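Local structure of transcriptional regulator, putative (Vibrio cholerae O1 biovar eltor str. N16961, 3BJN) at residues A68-V72 and G123-P127; K71-Y76 and E101-R106. The protein probably acts as an IclR-family transcriptional repressor of allantoin and glyoxylate utilization operons, the chain here being its C-terminal domain without the DNA-binding part. All coordinates share one frame; numbering follows the deposited sequence.

Contact 1 (A68-V72 and G123-P127)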
ATOM      1  N   ALA A  68       4.967  -1.477  -3.129  1.00 16.36           N
ATOM      2  CA  ALA A  68       3.771  -0.895  -3.752  1.00 16.20           C
ATOM      3  C   ALA A  68       3.056   0.131  -2.877  1.00 16.07           C
ATOM      4  O   ALA A  68       2.633   1.145  -3.389  1.00 16.80           O
ATOM      5  CB  ALA A  68       2.811  -2.004  -4.164  1.00 16.49           C
ATOM      6  N   SER A  69       2.936  -0.126  -1.571  1.00 17.27           N
ATOM      7  CA  SER A  69       2.199   0.778  -0.681  1.00 17.96           C
ATOM      8  C   SER A  69       2.905   2.135  -0.611  1.00 18.19           C
ATOM      9  O   SER A  69       2.262   3.188  -0.736  1.00 18.29           O
ATOM     10  CB  SER A  69       2.154   0.206   0.746  1.00 18.87           C
ATOM     11  OG  SER A  69       1.511  -1.046   0.791  1.00 24.48           O
ATOM     12  N   SER A  70       4.223   2.097  -0.405  1.00 17.85           N
ATOM     13  CA  SER A  70       5.030   3.338  -0.360  1.00 18.58           C
ATOM     14  C   SER A  70       4.918   4.091  -1.682  1.00 17.62           C
ATOM     15  O   SER A  70       4.717   5.313  -1.688  1.00 18.74           O
ATOM     16  CB  SER A  70       6.515   3.052  -0.096  1.00 19.01           C
ATOM     17  OG  SER A  70       6.676   2.523   1.199  1.00 22.56           O
ATOM     18  N   LYS A  71       5.005   3.372  -2.796  0.50 17.18           N
ATOM     19  CA  LYS A  71       5.019   4.026  -4.109  0.50 17.56           C
ATOM     20  C   LYS A  71       3.662   4.642  -4.491  0.50 17.86           C
ATOM     21  O   LYS A  71       3.619   5.671  -5.155  0.50 17.76           O
ATOM     22  CB  LYS A  71       5.501   3.062  -5.187  0.50 17.68           C
ATOM     23  CG  LYS A  71       6.972   2.711  -5.092  0.50 17.88           C
ATOM     24  CD  LYS A  71       7.308   1.827  -6.271  0.50 20.07           C
ATOM     25  CE  LYS A  71       8.525   0.987  -6.035  0.50 22.99           C
ATOM     26  NZ  LYS A  71       8.565  -0.080  -7.076  0.50 21.64           N
ATOM     27  N   VAL A  72       2.560   4.006  -4.084  1.00 17.64           N
ATOM     28  CA  VAL A  72       1.221   4.590  -4.261  1.00 19.26           C
ATOM     29  C   VAL A  72       1.067   5.884  -3.459  1.00 19.62           C
ATOM     30  O   VAL A  72       0.576   6.903  -3.980  1.00 19.24           O
ATOM     31  CB  VAL A  72       0.141   3.588  -3.815  1.00 19.36           C
ATOM     32  CG1 VAL A  72      -1.172   4.306  -3.508  1.00 23.59           C
ATOM     33  CG2 VAL A  72      -0.015   2.589  -4.892  1.00 21.79           C
ATOM     34  N   GLY A 123       3.708  -6.949  -3.525  1.00 18.00           N
ATOM     35  CA  GLY A 123       2.682  -6.041  -3.034  1.00 18.14           C
ATOM     36  C   GLY A 123       1.838  -5.484  -4.159  1.00 17.98           C
ATOM     37  O   GLY A 123       2.349  -5.210  -5.249  1.00 17.67           O
ATOM     38  N   ILE A 124       0.540  -5.317  -3.891  1.00 17.29           N
ATOM     39  CA  ILE A 124      -0.372  -4.642  -4.838  1.00 17.50           C
ATOM     40  C   ILE A 124      -1.176  -3.642  -4.017  1.00 16.51           C
ATOM     41  O   ILE A 124      -1.765  -4.010  -2.999  1.00 17.19           O
ATOM     42  CB  ILE A 124      -1.306  -5.645  -5.593  1.00 17.37           C
ATOM     43  CG1 ILE A 124      -0.439  -6.515  -6.512  1.00 20.13           C
ATOM     44  CG2 ILE A 124      -2.340  -4.865  -6.407  1.00 17.85           C
ATOM     45  CD1 ILE A 124      -1.125  -7.756  -7.165  1.00 20.28           C
ATOM     46  N   SER A 125      -1.169  -2.368  -4.409  1.00 16.81           N
ATOM     47  CA  SER A 125      -1.740  -1.337  -3.538  0.50 17.30           C
ATOM     48  C   SER A 125      -2.453  -0.252  -4.317  1.00 17.23           C
ATOM     49  O   SER A 125      -2.087   0.053  -5.457  1.00 17.79           O
ATOM     50  CB  SER A 125      -0.663  -0.704  -2.649  0.50 18.05           C
ATOM     51  OG  SER A 125       0.157  -1.693  -2.062  0.50 20.36           O
ATOM     52  N   ALA A 126      -3.491   0.306  -3.693  1.00 16.09           N
ATOM     53  CA  ALA A 126      -4.238   1.408  -4.301  1.00 15.79           C
ATOM     54  C   ALA A 126      -4.485   2.500  -3.263  1.00 16.20           C
ATOM     55  O   ALA A 126      -4.597   2.193  -2.089  1.00 16.58           O
ATOM     56  CB  ALA A 126      -5.557   0.895  -4.900  1.00 15.71           C
ATOM     57  N   PRO A 127      -4.563   3.766  -3.699  1.00 16.17           N
ATOM     58  CA  PRO A 127      -4.666   4.873  -2.735  1.00 17.00           C
ATOM     59  C   PRO A 127      -6.083   5.016  -2.187  1.00 17.62           C
ATOM     60  O   PRO A 127      -7.066   4.744  -2.899  1.00 18.27           O
ATOM     61  CB  PRO A 127      -4.344   6.107  -3.585  1.00 17.23           C
ATOM     62  CG  PRO A 127      -4.848   5.730  -4.986  1.00 16.97           C
ATOM     63  CD  PRO A 127      -4.577   4.258  -5.107  1.00 16.65           C
TER

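Contact 2 (K71-Y76 and E101-R106)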
ATOM      1  N   LYS A  71       5.005   3.372  -2.796  0.50 17.18           N
ATOM      2  CA  LYS A  71       5.019   4.026  -4.109  0.50 17.56           C
ATOM      3  C   LYS A  71       3.662   4.642  -4.491  0.50 17.86           C
ATOM      4  O   LYS A  71       3.619   5.671  -5.155  0.50 17.76           O
ATOM      5  CB  LYS A  71       5.501   3.062  -5.187  0.50 17.68           C
ATOM      6  CG  LYS A  71       6.972   2.711  -5.092  0.50 17.88           C
ATOM      7  CD  LYS A  71       7.308   1.827  -6.271  0.50 20.07           C
ATOM      8  CE  LYS A  71       8.525   0.987  -6.035  0.50 22.99           C
ATOM      9  NZ  LYS A  71       8.565  -0.080  -7.076  0.50 21.64           N
ATOM     10  N   VAL A  72       2.560   4.006  -4.084  1.00 17.64           N
ATOM     11  CA  VAL A  72       1.221   4.590  -4.261  1.00 19.26           C
ATOM     12  C   VAL A  72       1.067   5.884  -3.459  1.00 19.62           C
ATOM     13  O   VAL A  72       0.576   6.903  -3.980  1.00 19.24           O
ATOM     14  CB  VAL A  72       0.141   3.588  -3.815  1.00 19.36           C
ATOM     15  CG1 VAL A  72      -1.172   4.306  -3.508  1.00 23.59           C
ATOM     16  CG2 VAL A  72      -0.015   2.589  -4.892  1.00 21.79           C
HETATM   17  N   MSE A  73       1.533   5.867  -2.216  1.00 19.02           N
HETATM   18  CA  MSE A  73       1.377   7.027  -1.355  1.00 21.01           C
HETATM   19  C   MSE A  73       2.256   8.165  -1.857  1.00 19.59           C
HETATM   20  O   MSE A  73       1.796   9.313  -1.951  1.00 19.81           O
HETATM   21  CB  MSE A  73       1.637   6.658   0.106  1.00 20.37           C
HETATM   22  CG  MSE A  73       0.509   5.736   0.605  1.00 20.01           C
HETATM   23 SE   MSE A  73       0.607   5.322   2.495  1.00 33.01          SE
HETATM   24  CE  MSE A  73       2.344   4.761   2.598  1.00 26.53           C
ATOM     25  N   LEU A  74       3.495   7.840  -2.230  1.00 17.58           N
ATOM     26  CA  LEU A  74       4.406   8.854  -2.816  1.00 17.94           C
ATOM     27  C   LEU A  74       3.833   9.455  -4.113  1.00 17.67           C
ATOM     28  O   LEU A  74       3.948  10.672  -4.344  1.00 19.48           O
ATOM     29  CB  LEU A  74       5.790   8.273  -3.072  1.00 18.06           C
ATOM     30  CG  LEU A  74       6.583   7.972  -1.795  1.00 18.99           C
ATOM     31  CD1 LEU A  74       7.775   7.033  -2.170  1.00 20.89           C
ATOM     32  CD2 LEU A  74       7.070   9.283  -1.134  1.00 21.34           C
ATOM     33  N   ALA A  75       3.220   8.620  -4.948  1.00 17.13           N
ATOM     34  CA  ALA A  75       2.657   9.104  -6.227  1.00 17.78           C
ATOM     35  C   ALA A  75       1.466  10.053  -6.038  1.00 18.19           C
ATOM     36  O   ALA A  75       1.256  10.970  -6.851  1.00 19.04           O
ATOM     37  CB  ALA A  75       2.246   7.947  -7.126  1.00 17.06           C
ATOM     38  N   TYR A  76       0.684   9.822  -4.986  1.00 18.00           N
ATOM     39  CA  TYR A  76      -0.591  10.541  -4.805  1.00 18.30           C
ATOM     40  C   TYR A  76      -0.581  11.689  -3.802  1.00 18.82           C
ATOM     41  O   TYR A  76      -1.499  12.525  -3.819  1.00 19.57           O
ATOM     42  CB  TYR A  76      -1.736   9.570  -4.476  1.00 17.95           C
ATOM     43  CG  TYR A  76      -2.292   8.868  -5.687  1.00 18.33           C
ATOM     44  CD1 TYR A  76      -1.739   7.682  -6.149  1.00 17.43           C
ATOM     45  CD2 TYR A  76      -3.374   9.411  -6.390  1.00 18.69           C
ATOM     46  CE1 TYR A  76      -2.264   7.026  -7.289  1.00 19.12           C
ATOM     47  CE2 TYR A  76      -3.899   8.776  -7.508  1.00 20.69           C
ATOM     48  CZ  TYR A  76      -3.351   7.586  -7.949  1.00 20.29           C
ATOM     49  OH  TYR A  76      -3.914   6.992  -9.066  1.00 21.81           O
ATOM     50  N   GLU A 101       7.722   6.108 -12.792  1.00 25.07           N
ATOM     51  CA  GLU A 101       6.955   5.196 -11.934  1.00 24.13           C
ATOM     52  C   GLU A 101       5.709   5.907 -11.425  1.00 23.37           C
ATOM     53  O   GLU A 101       4.621   5.334 -11.463  1.00 22.21           O
ATOM     54  CB  GLU A 101       7.798   4.636 -10.762  1.00 24.87           C
ATOM     55  CG  GLU A 101       7.052   3.669  -9.779  1.00 27.26           C
ATOM     56  CD  GLU A 101       6.530   2.330 -10.384  1.00 30.62           C
ATOM     57  OE1 GLU A 101       6.973   1.908 -11.482  1.00 32.26           O
ATOM     58  OE2 GLU A 101       5.659   1.675  -9.743  1.00 30.38           O
ATOM     59  N   PHE A 102       5.857   7.151 -10.955  1.00 22.24           N
ATOM     60  CA  PHE A 102       4.696   7.873 -10.430  1.00 21.83           C
ATOM     61  C   PHE A 102       3.641   8.136 -11.494  1.00 22.40           C
ATOM     62  O   PHE A 102       2.447   7.998 -11.222  1.00 22.58           O
ATOM     63  CB  PHE A 102       5.084   9.180  -9.756  1.00 22.37           C
ATOM     64  CG  PHE A 102       5.988   9.015  -8.569  1.00 20.54           C
ATOM     65  CD1 PHE A 102       5.888   7.898  -7.727  1.00 19.56           C
ATOM     66  CD2 PHE A 102       6.919  10.000  -8.273  1.00 23.63           C
ATOM     67  CE1 PHE A 102       6.739   7.758  -6.610  1.00 22.32           C
ATOM     68  CE2 PHE A 102       7.753   9.872  -7.175  1.00 23.57           C
ATOM     69  CZ  PHE A 102       7.658   8.759  -6.333  1.00 23.40           C
ATOM     70  N   GLU A 103       4.078   8.499 -12.699  1.00 22.32           N
ATOM     71  CA  GLU A 103       3.138   8.712 -13.813  1.00 23.16           C
ATOM     72  C   GLU A 103       2.401   7.419 -14.161  1.00 22.63           C
ATOM     73  O   GLU A 103       1.176   7.421 -14.368  1.00 22.85           O
ATOM     74  CB  GLU A 103       3.851   9.272 -15.045  1.00 23.60           C
ATOM     75  CG  GLU A 103       4.291  10.735 -14.891  1.00 26.57           C
ATOM     76  CD  GLU A 103       5.403  11.116 -15.858  1.00 30.19           C
ATOM     77  OE1 GLU A 103       5.604  10.403 -16.859  1.00 32.41           O
ATOM     78  OE2 GLU A 103       6.090  12.132 -15.611  1.00 32.97           O
ATOM     79  N   LYS A 104       3.137   6.307 -14.212  1.00 22.18           N
ATOM     80  CA  LYS A 104       2.531   4.996 -14.470  1.00 21.69           C
ATOM     81  C   LYS A 104       1.488   4.661 -13.405  1.00 20.81           C
ATOM     82  O   LYS A 104       0.380   4.225 -13.706  1.00 20.27           O
ATOM     83  CB  LYS A 104       3.616   3.925 -14.503  1.00 22.73           C
ATOM     84  CG  LYS A 104       3.110   2.515 -14.747  1.00 25.16           C
ATOM     85  CD  LYS A 104       4.155   1.487 -14.314  1.00 30.01           C
ATOM     86  CE  LYS A 104       3.791   0.100 -14.844  1.00 32.91           C
ATOM     87  NZ  LYS A 104       4.897  -0.897 -14.693  1.00 34.74           N
ATOM     88  N   ILE A 105       1.854   4.874 -12.142  1.00 19.88           N
ATOM     89  CA  ILE A 105       0.928   4.606 -11.055  1.00 19.38           C
ATOM     90  C   ILE A 105      -0.355   5.444 -11.156  1.00 20.08           C
ATOM     91  O   ILE A 105      -1.457   4.906 -11.027  1.00 20.17           O
ATOM     92  CB  ILE A 105       1.625   4.809  -9.688  1.00 19.32           C
ATOM     93  CG1 ILE A 105       2.704   3.737  -9.513  1.00 18.81           C
ATOM     94  CG2 ILE A 105       0.595   4.794  -8.554  1.00 18.54           C
ATOM     95  CD1 ILE A 105       3.623   3.996  -8.338  1.00 19.89           C
ATOM     96  N   ARG A 106      -0.214   6.746 -11.416  1.00 20.12           N
ATOM     97  CA  ARG A 106      -1.383   7.624 -11.528  1.00 20.51           C
ATOM     98  C   ARG A 106      -2.269   7.282 -12.731  1.00 21.00           C
ATOM     99  O   ARG A 106      -3.492   7.426 -12.666  1.00 22.11           O
ATOM    100  CB  ARG A 106      -0.947   9.100 -11.528  1.00 20.91           C
ATOM    101  CG  ARG A 106      -0.413   9.505 -10.161  1.00 21.06           C
ATOM    102  CD  ARG A 106      -0.156  10.977 -10.059  1.00 26.03           C
ATOM    103  NE  ARG A 106       0.915  11.390 -10.953  1.00 29.19           N
ATOM    104  CZ  ARG A 106       2.132  11.782 -10.570  1.00 30.21           C
ATOM    105  NH1 ARG A 106       2.479  11.829  -9.290  1.00 30.85           N
ATOM    106  NH2 ARG A 106       3.012  12.148 -11.494  1.00 31.22           N
TER
HETATM  107  O   HOH W   1      -4.856   8.654 -11.013  1.00 39.46           O

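Contact 1 (A68-V72 and G123-P127)
Helix segment A68-V72 lies over strand segment G123-P127 with the two N-to-C directions only 26° apart and the axes 7.1 Å from each other at closest approach. The register advances two strand residues for the first step, from A68 over G123 to S69 over S125, and ends with V72 over P127. At the A68 end the approach is close, since the facing residues A68, S69, G123 and S125 are all small: the CB of A68 sits 3.4 Å from the carbonyl O of G123 and touches the OG of S125 as well. The S125 side chain points at the helix. In the conformer described, its OG stands beside its own backbone N (chi1 -46°) and comes 3.2 Å from the OG of S69, while S139 on the adjacent strand 133-143 hydrogen-bonds to both hydroxyls. One turn on, V72 sets its two methyls along the strand, one after the other. CG2 rests 3.3 Å from the carbonyl O of S125; CG1, placed anti to the backbone N (chi1 160°), meets the P127 ring, 3.6 Å from its CB. I124 and A126 turn to the other side of the sheet, where their side chains pack on helix 144-163. This helix-on-sheet layer belongs to the GAF-like fold of the IclR C-terminal domain. With S139 satisfying both buried hydroxyls, the polar groups under the helix are paired within the sheet-helix interior.

Contact 2 (K71-Y76 and E101-R106)
I105 inserts its side chain among K71, V72, A75 and Y76, a knob-into-hole contact between helices 67-76 and 96-108 of the GAF-like IclR C-terminal domain. The short segments cross at -92°, nearly perpendicular, with axes 9.1 Å apart. The two arms of I105 divide the hole: CD1 reaches the K71 end, 3.8 Å from the CB of K71, whereas CG2, anti to the backbone N, touches both the CB of A75 and the ring edge of Y76, with CE1 of Y76 at 3.8 Å. A75 and F102 mark the closest backbone approach, with their CA atoms 4.8 Å apart. The A75 methyl lies obliquely to the F102 ring, 3.7 Å from CD1, and L74 CB touches CE1 farther round the same ring. Beyond this pair, L74 and F102 both pack on C82 of helix 79-88, which extends the apolar cluster. At the K71 end, the extended lysine chain crosses E101 at about a right angle and CD packs near OE2, but in the conformer described NZ stays 4.3 Å from OE2 of E101, too far for an ion pair; its salt bridge goes to E116. R106 approaches the other end, its CG over one face of the Y76 ring. A water bridges Y76 OH and the backbone O of R106, linking the tyrosine to the second helix. The bend at chi3 (-66°) turns the arginine's guanidinium back to the end of helix 67-76, where NH1 donates to A75 O at 2.9 Å with an N-H...O angle of 156°, in the carbonyl plane and on a lone pair.

How the contacts relate
After helix 12-26 and strands 29-36, 39-45 and 61-63, the chain enters helix 67-76, which supplies one side of both contacts. Contact 2 closes the shorter loop: 24 residues separate its segments, including helix 79-88, before helix 96-108 returns to helix 67-76. The chain then forms strand 111-114 and reaches strand 121-130, where contact 1 closes a 50-residue interval that includes all of 101-106. K71 and V72 lie in both helix segments, but V72 alone of the two touches both partners. The contacts, centred 8 Å apart, meet where P127 CG packs 3.7 Å from Y76 CE1. Helix 67-76 thus touches strand 121-130 on one flank and helix 96-108 on another, while I105 also reaches A111 of the sheet.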